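PDB 7MQ5: universal stress protein from Pseudomonas aeruginosa UCBPP-PA14, which is of unknown function but belongs to the universal stress protein family, whose members are generally linked to survival under stress. Local coordinates for residues R47-A52 / T69-K74; G156-A161 / A209-S214; A203-Q208 / F213-L218. All coordinates share one frame; numbering follows the deposited sequence. Where two conformers were deposited one is given.

Contact 1 (R47-A52 / T69-K74); sequences RDHSAA and TNQAWK
Q71 reaches from an edge strand to the loop before a helix and grips its backbone at two points, joining the last strand of a beta-alpha-beta unit to the loop that leads from its first strand into its helix. The unit runs from strand 37-43 through helix 50-62 to strand 67-72, and R47, D48 and H49 belong to that loop. The close part of the contact is the Q71 amide. The side chain stands out straight from the strand, CG anti to the backbone N (chi1 179°) and extended beyond, which carries the amide to the loop. Q71 NE2 donates to R47 O at 2.7 Å; R47 O lies in the plane of the amide, and NE2 comes in almost along the R47 C=O direction. On the other arm Q71 OE1 accepts from H49 N at 2.9 Å, in the carbonyl plane and on a lone pair. Two bonds from opposite arms fix the rotation of the amide, and NE2 has a further acceptor in E44 O. The H49 side chain crosses that of Q71 at about a right angle, and H49 CB lies 3.4 Å from Q71 OE1.

The whole contact lies at the surface, and outside the amide little else of the two segments meets. R47 directs its guanidinium away from the strand, to salt bridges with D17 and E44, while H49 NE2 bonds to E44 as well. D48 is exposed and turns from the strand. It forms an Asx turn just ahead of the helix, whose N-cap residue is H49: D48 OD1 accepts from S50 N at 2.9 Å and from S50 OG at 2.6 Å, both donors arriving from the same face of the carboxylate.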
ATOM      1  N   ARG A  47     -14.548 -25.215   5.536  1.00 15.76           N
ATOM      2  CA  ARG A  47     -15.942 -24.986   5.072  1.00 15.71           C
ATOM      3  C   ARG A  47     -15.992 -24.754   3.559  1.00 16.00           C
ATOM      4  O   ARG A  47     -15.058 -24.174   3.006  1.00 19.96           O
ATOM      5  CB  ARG A  47     -16.559 -23.815   5.834  1.00 15.94           C
ATOM      6  CG  ARG A  47     -16.714 -24.084   7.322  1.00 16.68           C
ATOM      7  CD  ARG A  47     -17.087 -22.837   8.087  1.00 17.38           C
ATOM      8  NE  ARG A  47     -16.030 -21.843   7.981  1.00 16.02           N
ATOM      9  CZ  ARG A  47     -16.068 -20.636   8.532  1.00 17.09           C
ATOM     10  NH1 ARG A  47     -15.057 -19.803   8.381  1.00 16.92           N
ATOM     11  NH2 ARG A  47     -17.127 -20.255   9.222  1.00 20.42           N
ATOM     12  N   ASP A  48     -17.070 -25.203   2.926  1.00 16.36           N
ATOM     13  CA  ASP A  48     -17.289 -25.010   1.471  1.00 17.60           C
ATOM     14  C   ASP A  48     -17.944 -23.635   1.289  1.00 16.55           C
ATOM     15  O   ASP A  48     -19.140 -23.508   1.564  1.00 17.33           O
ATOM     16  CB  ASP A  48     -18.131 -26.141   0.880  1.00 20.13           C
ATOM     17  CG  ASP A  48     -18.331 -26.057  -0.623  1.00 20.97           C
ATOM     18  OD1 ASP A  48     -18.026 -25.002  -1.187  1.00 23.92           O
ATOM     19  OD2 ASP A  48     -18.785 -27.066  -1.214  1.00 26.98           O
ATOM     20  N   HIS A  49     -17.166 -22.643   0.860  1.00 14.76           N
ATOM     21  CA  HIS A  49     -17.706 -21.269   0.672  1.00 15.19           C
ATOM     22  C   HIS A  49     -18.142 -21.036  -0.782  1.00 14.58           C
ATOM     23  O   HIS A  49     -18.445 -19.884  -1.106  1.00 15.15           O
ATOM     24  CB  HIS A  49     -16.668 -20.223   1.095  1.00 14.53           C
ATOM     25  CG  HIS A  49     -16.328 -20.264   2.539  1.00 14.09           C
ATOM     26  ND1 HIS A  49     -17.245 -19.931   3.508  1.00 14.96           N
ATOM     27  CD2 HIS A  49     -15.174 -20.550   3.177  1.00 13.81           C
ATOM     28  CE1 HIS A  49     -16.672 -20.030   4.692  1.00 15.30           C
ATOM     29  NE2 HIS A  49     -15.393 -20.392   4.515  1.00 14.56           N
ATOM     30  N   SER A  50     -18.241 -22.097  -1.594  1.00 16.45           N
ATOM     31  CA  SER A  50     -18.522 -21.952  -3.047  1.00 17.58           C
ATOM     32  C   SER A  50     -19.849 -21.225  -3.303  1.00 16.68           C
ATOM     33  O   SER A  50     -19.884 -20.337  -4.180  1.00 17.19           O
ATOM     34  CB  SER A  50     -18.497 -23.298  -3.738  1.00 20.20           C
ATOM     35  OG  SER A  50     -19.487 -24.158  -3.210  1.00 25.66           O
ATOM     36  N   ALA A  51     -20.919 -21.609  -2.612  1.00 17.22           N
ATOM     37  CA  ALA A  51     -22.235 -20.981  -2.890  1.00 17.80           C
ATOM     38  C   ALA A  51     -22.197 -19.488  -2.535  1.00 16.31           C
ATOM     39  O   ALA A  51     -22.718 -18.669  -3.316  1.00 17.83           O
ATOM     40  CB  ALA A  51     -23.330 -21.704  -2.145  1.00 20.19           C
ATOM     41  N   ALA A  52     -21.614 -19.153  -1.381  1.00 17.05           N
ATOM     42  CA  ALA A  52     -21.540 -17.743  -0.938  1.00 15.91           C
ATOM     43  C   ALA A  52     -20.660 -16.938  -1.899  1.00 14.23           C
ATOM     44  O   ALA A  52     -20.991 -15.778  -2.184  1.00 15.68           O
ATOM     45  CB  ALA A  52     -21.020 -17.675   0.475  1.00 17.67           C
ATOM     46  N   THR A  69     -13.721 -15.803  -8.651  1.00 10.31           N
ATOM     47  CA  THR A  69     -13.610 -16.162  -7.221  1.00 10.73           C
ATOM     48  C   THR A  69     -12.883 -17.495  -7.086  1.00 10.76           C
ATOM     49  O   THR A  69     -12.882 -18.319  -8.035  1.00 12.10           O
ATOM     50  CB  THR A  69     -14.982 -16.293  -6.533  1.00 12.38           C
ATOM     51  OG1 THR A  69     -15.681 -17.423  -7.054  1.00 16.09           O
ATOM     52  CG2 THR A  69     -15.862 -15.074  -6.682  1.00 13.33           C
ATOM     53  N   ASN A  70     -12.329 -17.703  -5.908  1.00 10.60           N
ATOM     54  CA  ASN A  70     -11.719 -19.004  -5.605  1.00 10.28           C
ATOM     55  C   ASN A  70     -11.564 -19.161  -4.096  1.00 10.55           C
ATOM     56  O   ASN A  70     -11.439 -18.170  -3.380  1.00 11.13           O
ATOM     57  CB  ASN A  70     -10.353 -19.169  -6.268  1.00 11.55           C
ATOM     58  CG  ASN A  70      -9.863 -20.600  -6.252  1.00 12.93           C
ATOM     59  OD1 ASN A  70     -10.647 -21.546  -6.351  1.00 14.99           O
ATOM     60  ND2 ASN A  70      -8.560 -20.768  -6.156  1.00 13.64           N
ATOM     61  N   GLN A  71     -11.584 -20.409  -3.667  1.00 11.13           N
ATOM     62  CA  GLN A  71     -11.257 -20.784  -2.286  1.00 11.49           C
ATOM     63  C   GLN A  71     -10.020 -21.673  -2.382  1.00 11.62           C
ATOM     64  O   GLN A  71     -10.014 -22.586  -3.215  1.00 13.61           O
ATOM     65  CB  GLN A  71     -12.418 -21.505  -1.615  1.00 12.34           C
ATOM     66  CG  GLN A  71     -12.082 -21.925  -0.200  1.00 13.27           C
ATOM     67  CD  GLN A  71     -13.240 -22.559   0.525  1.00 14.83           C
ATOM     68  OE1 GLN A  71     -14.385 -22.511   0.071  1.00 15.91           O
ATOM     69  NE2 GLN A  71     -12.939 -23.142   1.676  1.00 15.16           N
ATOM     70  N   ALA A  72      -9.006 -21.395  -1.575  1.00 11.44           N
ATOM     71  CA  ALA A  72      -7.748 -22.159  -1.634  1.00 12.23           C
ATOM     72  C   ALA A  72      -7.106 -22.214  -0.255  1.00 12.27           C
ATOM     73  O   ALA A  72      -7.464 -21.425   0.641  1.00 12.73           O
ATOM     74  CB  ALA A  72      -6.813 -21.503  -2.619  1.00 13.47           C
ATOM     75  N   TRP A  73      -6.173 -23.139  -0.109  1.00 12.94           N
ATOM     76  CA  TRP A  73      -5.387 -23.231   1.135  1.00 13.67           C
ATOM     77  C   TRP A  73      -4.149 -24.066   0.883  1.00 15.43           C
ATOM     78  O   TRP A  73      -4.297 -25.251   0.530  1.00 17.67           O
ATOM     79  CB  TRP A  73      -6.160 -23.843   2.311  1.00 15.18           C
ATOM     80  CG  TRP A  73      -5.264 -23.874   3.508  1.00 16.20           C
ATOM     81  CD1 TRP A  73      -4.427 -24.878   3.905  1.00 17.30           C
ATOM     82  CD2 TRP A  73      -4.976 -22.755   4.358  1.00 15.15           C
ATOM     83  NE1 TRP A  73      -3.677 -24.469   4.973  1.00 18.36           N
ATOM     84  CE2 TRP A  73      -3.991 -23.169   5.276  1.00 17.25           C
ATOM     85  CE3 TRP A  73      -5.493 -21.457   4.466  1.00 14.78           C
ATOM     86  CZ2 TRP A  73      -3.512 -22.327   6.281  1.00 16.69           C
ATOM     87  CZ3 TRP A  73      -5.018 -20.630   5.459  1.00 15.38           C
ATOM     88  CH2 TRP A  73      -4.035 -21.057   6.350  1.00 16.71           C
ATOM     89  N   LYS A  74      -2.980 -23.456   1.034  1.00 16.17           N
ATOM     90  CA  LYS A  74      -1.768 -24.307   1.055  1.00 19.48           C
ATOM     91  C   LYS A  74      -0.731 -23.682   1.999  1.00 18.83           C
ATOM     92  O   LYS A  74      -0.334 -22.521   1.805  1.00 19.50           O
ATOM     93  CB  LYS A  74      -1.232 -24.620  -0.345  1.00 24.00           C
ATOM     94  CG  LYS A  74      -0.122 -25.666  -0.362  1.00 29.11           C
ATOM     95  CD  LYS A  74       0.401 -26.023  -1.736  1.00 32.43           C
ATOM     96  CE  LYS A  74       1.525 -27.036  -1.684  1.00 39.43           C
ATOM     97  NZ  LYS A  74       2.664 -26.554  -0.865  1.00 43.51           N
TER

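Contact 2 (G156-A161 / A209-S214); sequences GIISHA and AEYGFS
I158 and Y211 mark the closest approach of the two backbones, their CA atoms 8.4 Å apart, where a continuous helical segment faces the end of another helix and the turn that follows it. That spacing is bridged by side chains alone, and I158 supplies the whole of one side. In the conformer described, one of two modelled, its branches divide the work. I158 CG2 lies 3.7 Å from Y211 CD1, with CE1 of the same ring little farther off. The other branch, CG1, lies beside the backbone N (chi1 -63°) and bends again at the next bond, which places I158 CD1 4.0 Å from F213 CZ. I158 thus fits against two rings at once, meeting F213 from the opposite direction and Y211 at a slant.

The two aromatic residues are brought to the same isoleucine by the backbone between them. G212, with positive phi, forms a Schellman motif at the end of helix 193-211, and the chain reverses sharply enough for Y211 and F213 both to face helix 148-167. The turn also sets Y211 O 3.8 Å above the centre of the F213 ring.

In the alpha/beta fold of the HUP clan, to which this family belongs, helices pack on a parallel sheet. Here both helices lie on the half of the mixed sheet whose strands run parallel: I158 also touches A139 and V174, while F213 rests on L172 and V174 of strand 171-178. I158 and F213 are buried, whereas Y211 is partly exposed. I158 CG1 lies over one face of the Y211 ring, 4.2 Å above the plane and toward the rim, and E210 CG is near the rim of the opposite face. The F207 ring also meets that of Y211, planes at about 40°.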
ATOM      1  N   GLY A 156       7.007   6.194  -8.261  1.00 14.06           N
ATOM      2  CA  GLY A 156       5.922   5.208  -8.094  1.00 13.75           C
ATOM      3  C   GLY A 156       5.016   5.565  -6.926  1.00 11.51           C
ATOM      4  O   GLY A 156       3.777   5.430  -7.031  1.00 12.03           O
ATOM      5  N   ILE A 157       5.611   6.026  -5.831  1.00 10.69           N
ATOM      6  CA  ILE A 157       4.816   6.431  -4.639  1.00 10.25           C
ATOM      7  C   ILE A 157       3.884   7.579  -5.034  1.00 10.67           C
ATOM      8  O   ILE A 157       2.684   7.514  -4.737  1.00 11.21           O
ATOM      9  CB  ILE A 157       5.769   6.825  -3.497  1.00 10.75           C
ATOM     10  CG1 ILE A 157       6.497   5.603  -2.931  1.00 11.27           C
ATOM     11  CG2 ILE A 157       5.039   7.609  -2.413  1.00 12.16           C
ATOM     12  CD1 ILE A 157       7.730   5.951  -2.126  1.00 11.63           C
ATOM     13  N   ILE A 158       4.405   8.562  -5.774  0.50 10.87           N
ATOM     14  CA  ILE A 158       3.566   9.727  -6.177  0.50 10.89           C
ATOM     15  C   ILE A 158       2.538   9.297  -7.230  0.50 11.09           C
ATOM     16  O   ILE A 158       1.391   9.779  -7.159  0.50 11.41           O
ATOM     17  CB  ILE A 158       4.439  10.891  -6.676  0.50 11.86           C
ATOM     18  CG1 ILE A 158       5.364  11.422  -5.578  0.50 11.92           C
ATOM     19  CG2 ILE A 158       3.574  11.994  -7.265  0.50 12.24           C
ATOM     20  CD1 ILE A 158       4.658  11.922  -4.339  0.50 11.68           C
ATOM     21  N   SER A 159       2.914   8.441  -8.180  0.70 11.98           N
ATOM     22  CA  SER A 159       1.928   8.049  -9.218  0.70 12.94           C
ATOM     23  C   SER A 159       0.735   7.340  -8.565  0.70 11.75           C
ATOM     24  O   SER A 159      -0.417   7.596  -8.930  0.70 12.64           O
ATOM     25  CB  SER A 159       2.578   7.179 -10.253  0.70 13.59           C
ATOM     26  OG  SER A 159       1.661   6.870 -11.283  0.70 16.94           O
ATOM     27  N   HIS A 160       1.021   6.437  -7.632  1.00 11.05           N
ATOM     28  CA  HIS A 160      -0.085   5.681  -6.994  1.00 11.12           C
ATOM     29  C   HIS A 160      -0.899   6.611  -6.089  1.00 10.83           C
ATOM     30  O   HIS A 160      -2.137   6.563  -6.137  1.00 11.56           O
ATOM     31  CB  HIS A 160       0.430   4.476  -6.197  1.00 11.14           C
ATOM     32  CG  HIS A 160       0.896   3.311  -7.019  1.00 12.15           C
ATOM     33  ND1 HIS A 160       2.152   3.265  -7.605  1.00 15.35           N
ATOM     34  CD2 HIS A 160       0.289   2.150  -7.355  1.00 14.64           C
ATOM     35  CE1 HIS A 160       2.300   2.116  -8.242  1.00 15.75           C
ATOM     36  NE2 HIS A 160       1.181   1.414  -8.088  1.00 14.39           N
ATOM     37  N   ALA A 161      -0.223   7.466  -5.316  1.00 10.12           N
ATOM     38  CA  ALA A 161      -0.959   8.365  -4.396  1.00 10.53           C
ATOM     39  C   ALA A 161      -1.850   9.347  -5.163  1.00 10.80           C
ATOM     40  O   ALA A 161      -2.995   9.574  -4.755  1.00 11.25           O
ATOM     41  CB  ALA A 161       0.012   9.092  -3.507  1.00 10.59           C
ATOM     42  N   ALA A 209       8.650  21.704  -8.147  1.00 18.57           N
ATOM     43  CA  ALA A 209       8.308  22.096  -9.533  1.00 19.09           C
ATOM     44  C   ALA A 209       8.015  20.849 -10.376  1.00 16.56           C
ATOM     45  O   ALA A 209       7.004  20.834 -11.094  1.00 18.14           O
ATOM     46  CB  ALA A 209       9.430  22.903 -10.135  1.00 19.78           C
ATOM     47  N   GLU A 210       8.868  19.828 -10.264  1.00 16.63           N
ATOM     48  CA  GLU A 210       8.707  18.598 -11.077  1.00 15.65           C
ATOM     49  C   GLU A 210       7.323  18.000 -10.825  1.00 15.61           C
ATOM     50  O   GLU A 210       6.643  17.597 -11.795  1.00 14.92           O
ATOM     51  CB  GLU A 210       9.789  17.578 -10.720  1.00 16.81           C
ATOM     52  CG  GLU A 210       9.683  16.286 -11.509  1.00 18.28           C
ATOM     53  CD  GLU A 210      10.854  15.339 -11.325  1.00 21.55           C
ATOM     54  OE1 GLU A 210      11.762  15.679 -10.553  1.00 26.39           O
ATOM     55  OE2 GLU A 210      10.856  14.285 -11.969  1.00 25.51           O
ATOM     56  N   TYR A 211       6.919  17.952  -9.559  1.00 14.99           N
ATOM     57  CA  TYR A 211       5.650  17.275  -9.193  1.00 14.05           C
ATOM     58  C   TYR A 211       4.485  18.249  -8.965  1.00 14.71           C
ATOM     59  O   TYR A 211       3.380  17.778  -8.613  1.00 17.19           O
ATOM     60  CB  TYR A 211       5.923  16.351  -8.007  1.00 14.60           C
ATOM     61  CG  TYR A 211       6.707  15.115  -8.362  1.00 14.47           C
ATOM     62  CD1 TYR A 211       6.077  14.055  -8.986  1.00 15.98           C
ATOM     63  CD2 TYR A 211       8.057  14.998  -8.097  1.00 16.46           C
ATOM     64  CE1 TYR A 211       6.758  12.901  -9.319  1.00 16.75           C
ATOM     65  CE2 TYR A 211       8.757  13.849  -8.425  1.00 17.50           C
ATOM     66  CZ  TYR A 211       8.106  12.795  -9.045  1.00 18.55           C
ATOM     67  OH  TYR A 211       8.764  11.642  -9.388  1.00 21.66           O
ATOM     68  N   GLY A 212       4.700  19.546  -9.147  1.00 15.65           N
ATOM     69  CA  GLY A 212       3.586  20.511  -9.047  1.00 17.36           C
ATOM     70  C   GLY A 212       2.894  20.513  -7.694  1.00 17.89           C
ATOM     71  O   GLY A 212       1.639  20.465  -7.659  1.00 19.86           O
ATOM     72  N   PHE A 213       3.672  20.569  -6.615  1.00 17.15           N
ATOM     73  CA  PHE A 213       3.083  20.632  -5.257  1.00 17.34           C
ATOM     74  C   PHE A 213       3.118  22.054  -4.707  1.00 18.65           C
ATOM     75  O   PHE A 213       4.117  22.745  -4.889  1.00 21.95           O
ATOM     76  CB  PHE A 213       3.816  19.683  -4.312  1.00 16.99           C
ATOM     77  CG  PHE A 213       3.563  18.232  -4.620  1.00 16.65           C
ATOM     78  CD1 PHE A 213       2.266  17.737  -4.619  1.00 18.76           C
ATOM     79  CD2 PHE A 213       4.608  17.349  -4.858  1.00 17.53           C
ATOM     80  CE1 PHE A 213       2.015  16.402  -4.885  1.00 20.02           C
ATOM     81  CE2 PHE A 213       4.349  16.007  -5.107  1.00 18.64           C
ATOM     82  CZ  PHE A 213       3.055  15.546  -5.151  1.00 19.85           C
ATOM     83  N   SER A 214       2.031  22.443  -4.041  1.00 19.72           N
ATOM     84  CA  SER A 214       1.959  23.746  -3.342  1.00 22.34           C
ATOM     85  C   SER A 214       2.778  23.643  -2.056  1.00 21.73           C
ATOM     86  O   SER A 214       3.055  22.516  -1.600  1.00 19.61           O
ATOM     87  CB  SER A 214       0.542  24.104  -3.002  1.00 25.05           C
ATOM     88  OG  SER A 214       0.042  23.228  -1.998  1.00 24.40           O
TER

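Contact 3 (A203-Q208 / F213-L218); sequences ACRTFQ and FSDEQL
Q208 reaches across a tight helix-to-loop turn to D215. Q208 CB lies against L218 CD2 at 4.2 Å. From there a chi1 of -172° swings CG away from the backbone N, and the extended chain carries the amide beyond the helix toward the loop. At the tip Q208 NE2 donates to D215 OD1 at 2.8 Å, nearly in its own amide plane and on the anti side of the carboxylate; F213 O is a second acceptor, though its position is less certain. OE1 turns back to the helix, taking a weak bond from R205 NH1. R205 NH1 also faces D215 OD1 in a long salt bridge of 3.7 Å, which would add to the hold on the carboxylate.

Nearer the backbone, Q208 O accepts from F213 N at 3.1 Å. F207 and F213 lie nearly parallel but slid apart, with F207 CE2 3.7 Å from F213 CD2. L218 packs its two methyls against the helix, CD1 on F207 and CD2 on Q208 CB. The turn thus folds the end of helix 193-211 back on the start of strand 218-222, with F213 and L218 also against the neighbouring strand 171-178.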
ATOM      1  N   ALA A 203      17.256  20.479  -3.906  1.00 30.32           N
ATOM      2  CA  ALA A 203      16.553  19.212  -4.211  1.00 27.63           C
ATOM      3  C   ALA A 203      15.057  19.384  -3.938  1.00 25.83           C
ATOM      4  O   ALA A 203      14.230  18.914  -4.743  1.00 24.72           O
ATOM      5  CB  ALA A 203      17.131  18.086  -3.386  1.00 29.02           C
ATOM      6  N   CYS A 204      14.737  20.087  -2.858  0.50 22.60           N
ATOM      7  CA  CYS A 204      13.325  20.267  -2.456  0.50 21.08           C
ATOM      8  C   CYS A 204      12.575  21.169  -3.449  0.50 20.84           C
ATOM      9  O   CYS A 204      11.446  20.823  -3.832  0.50 20.63           O
ATOM     10  CB  CYS A 204      13.270  20.834  -1.050  0.50 21.90           C
ATOM     11  SG  CYS A 204      11.575  20.978  -0.454  0.50 27.36           S
ATOM     12  N   ARG A 205      13.168  22.295  -3.844  1.00 20.15           N
ATOM     13  CA  ARG A 205      12.491  23.203  -4.809  1.00 22.24           C
ATOM     14  C   ARG A 205      12.334  22.505  -6.165  1.00 19.80           C
ATOM     15  O   ARG A 205      11.282  22.688  -6.795  1.00 20.36           O
ATOM     16  CB  ARG A 205      13.229  24.538  -4.920  1.00 24.75           C
ATOM     17  CG  ARG A 205      13.156  25.393  -3.662  1.00 30.52           C
ATOM     18  CD  ARG A 205      11.735  25.721  -3.231  1.00 36.08           C
ATOM     19  NE  ARG A 205      11.692  26.597  -2.065  1.00 45.01           N
ATOM     20  CZ  ARG A 205      10.581  26.963  -1.427  1.00 51.29           C
ATOM     21  NH1 ARG A 205       9.398  26.526  -1.829  1.00 54.25           N
ATOM     22  NH2 ARG A 205      10.659  27.764  -0.378  1.00 60.14           N
ATOM     23  N   THR A 206      13.326  21.717  -6.578  1.00 20.06           N
ATOM     24  CA  THR A 206      13.223  20.988  -7.867  1.00 20.24           C
ATOM     25  C   THR A 206      12.079  19.972  -7.781  1.00 19.20           C
ATOM     26  O   THR A 206      11.281  19.881  -8.742  1.00 20.22           O
ATOM     27  CB  THR A 206      14.551  20.318  -8.220  1.00 24.09           C
ATOM     28  OG1 THR A 206      15.478  21.381  -8.437  1.00 25.39           O
ATOM     29  CG2 THR A 206      14.463  19.441  -9.449  1.00 25.61           C
ATOM     30  N   PHE A 207      12.009  19.233  -6.671  1.00 18.49           N
ATOM     31  CA  PHE A 207      10.927  18.239  -6.469  1.00 18.92           C
ATOM     32  C   PHE A 207       9.557  18.918  -6.551  1.00 17.88           C
ATOM     33  O   PHE A 207       8.652  18.397  -7.221  1.00 18.16           O
ATOM     34  CB  PHE A 207      11.114  17.557  -5.114  1.00 20.31           C
ATOM     35  CG  PHE A 207      10.046  16.553  -4.771  1.00 20.97           C
ATOM     36  CD1 PHE A 207      10.190  15.226  -5.131  1.00 21.81           C
ATOM     37  CD2 PHE A 207       8.906  16.938  -4.085  1.00 22.55           C
ATOM     38  CE1 PHE A 207       9.214  14.299  -4.801  1.00 22.79           C
ATOM     39  CE2 PHE A 207       7.927  16.013  -3.762  1.00 24.34           C
ATOM     40  CZ  PHE A 207       8.079  14.699  -4.134  1.00 23.85           C
ATOM     41  N   GLN A 208       9.436  20.092  -5.943  1.00 18.08           N
ATOM     42  CA  GLN A 208       8.147  20.822  -5.906  1.00 18.44           C
ATOM     43  C   GLN A 208       7.715  21.238  -7.321  1.00 18.87           C
ATOM     44  O   GLN A 208       6.511  21.136  -7.627  1.00 19.30           O
ATOM     45  CB  GLN A 208       8.285  22.006  -4.956  1.00 22.09           C
ATOM     46  CG  GLN A 208       6.979  22.716  -4.686  1.00 26.29           C
ATOM     47  CD  GLN A 208       7.092  23.714  -3.563  1.00 27.03           C
ATOM     48  OE1 GLN A 208       8.181  24.033  -3.093  1.00 30.25           O
ATOM     49  NE2 GLN A 208       5.953  24.223  -3.128  1.00 26.98           N
ATOM     50  N   PHE A 213       3.672  20.569  -6.615  1.00 17.15           N
ATOM     51  CA  PHE A 213       3.083  20.632  -5.257  1.00 17.34           C
ATOM     52  C   PHE A 213       3.118  22.054  -4.707  1.00 18.65           C
ATOM     53  O   PHE A 213       4.117  22.745  -4.889  1.00 21.95           O
ATOM     54  CB  PHE A 213       3.816  19.683  -4.312  1.00 16.99           C
ATOM     55  CG  PHE A 213       3.563  18.232  -4.620  1.00 16.65           C
ATOM     56  CD1 PHE A 213       2.266  17.737  -4.619  1.00 18.76           C
ATOM     57  CD2 PHE A 213       4.608  17.349  -4.858  1.00 17.53           C
ATOM     58  CE1 PHE A 213       2.015  16.402  -4.885  1.00 20.02           C
ATOM     59  CE2 PHE A 213       4.349  16.007  -5.107  1.00 18.64           C
ATOM     60  CZ  PHE A 213       3.055  15.546  -5.151  1.00 19.85           C
ATOM     61  N   SER A 214       2.031  22.443  -4.041  1.00 19.72           N
ATOM     62  CA  SER A 214       1.959  23.746  -3.342  1.00 22.34           C
ATOM     63  C   SER A 214       2.778  23.643  -2.056  1.00 21.73           C
ATOM     64  O   SER A 214       3.055  22.516  -1.600  1.00 19.61           O
ATOM     65  CB  SER A 214       0.542  24.104  -3.002  1.00 25.05           C
ATOM     66  OG  SER A 214       0.042  23.228  -1.998  1.00 24.40           O
ATOM     67  N   ASP A 215       3.094  24.779  -1.448  1.00 22.64           N
ATOM     68  CA  ASP A 215       3.797  24.751  -0.142  1.00 22.14           C
ATOM     69  C   ASP A 215       2.915  24.034   0.894  1.00 20.26           C
ATOM     70  O   ASP A 215       3.459  23.319   1.741  1.00 22.74           O
ATOM     71  CB  ASP A 215       4.100  26.168   0.356  1.00 25.53           C
ATOM     72  CG  ASP A 215       5.073  26.970  -0.493  1.00 28.88           C
ATOM     73  OD1 ASP A 215       5.785  26.370  -1.319  1.00 34.49           O
ATOM     74  OD2 ASP A 215       5.115  28.193  -0.312  1.00 32.21           O
ATOM     75  N   GLU A 216       1.590  24.213   0.776  0.50 20.67           N
ATOM     76  CA  GLU A 216       0.580  23.677   1.735  0.50 22.91           C
ATOM     77  C   GLU A 216       0.446  22.149   1.617  0.50 21.12           C
ATOM     78  O   GLU A 216       0.009  21.523   2.603  0.50 23.73           O
ATOM     79  CB  GLU A 216      -0.756  24.390   1.509  0.50 25.12           C
ATOM     80  CG  GLU A 216      -0.756  25.864   1.914  0.50 27.80           C
ATOM     81  CD  GLU A 216       0.054  26.842   1.067  0.50 28.97           C
ATOM     82  OE1 GLU A 216       0.154  26.642  -0.170  0.50 23.20           O
ATOM     83  OE2 GLU A 216       0.568  27.829   1.647  0.50 31.98           O
ATOM     84  N   GLN A 217       0.788  21.575   0.461  1.00 17.81           N
ATOM     85  CA  GLN A 217       0.761  20.111   0.207  1.00 16.73           C
ATOM     86  C   GLN A 217       2.057  19.421   0.631  1.00 15.17           C
ATOM     87  O   GLN A 217       2.001  18.225   0.913  1.00 16.08           O
ATOM     88  CB  GLN A 217       0.608  19.826  -1.286  1.00 18.00           C
ATOM     89  CG  GLN A 217      -0.790  20.050  -1.815  1.00 19.95           C
ATOM     90  CD  GLN A 217      -0.796  19.766  -3.293  1.00 21.62           C
ATOM     91  OE1 GLN A 217      -0.155  20.469  -4.079  1.00 21.85           O
ATOM     92  NE2 GLN A 217      -1.505  18.713  -3.675  1.00 22.36           N
ATOM     93  N   LEU A 218       3.182  20.130   0.592  1.00 17.19           N
ATOM     94  CA  LEU A 218       4.505  19.501   0.837  1.00 18.12           C
ATOM     95  C   LEU A 218       4.963  19.807   2.266  1.00 17.85           C
ATOM     96  O   LEU A 218       5.197  20.980   2.587  1.00 24.44           O
ATOM     97  CB  LEU A 218       5.490  20.035  -0.215  1.00 22.23           C
ATOM     98  CG  LEU A 218       6.877  19.389  -0.245  1.00 24.65           C
ATOM     99  CD1 LEU A 218       6.795  17.878  -0.388  1.00 25.20           C
ATOM    100  CD2 LEU A 218       7.709  19.976  -1.375  1.00 30.48           C
TER

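Overall arrangement
Contacts 1 and 3 lie at the two edges of one mixed ten-stranded sheet, whose outermost strands within the chain are 67-72 and 218-222. Contact 1 involves the first of these edges, and contact 3 runs up to the start of the second, with their centres about 48 Å apart. Contact 2 lies further in, on the same side of the chain's centre as contact 3 and about 40 Å from contact 1, centre to centre. Contacts 2 and 3 are neighbours, about 9 Å between centres, and share F213 and S214: the turn after helix 193-211 packs against helix 148-167 in one and back on its own helix in the other. Both fall within the 135-275 family region.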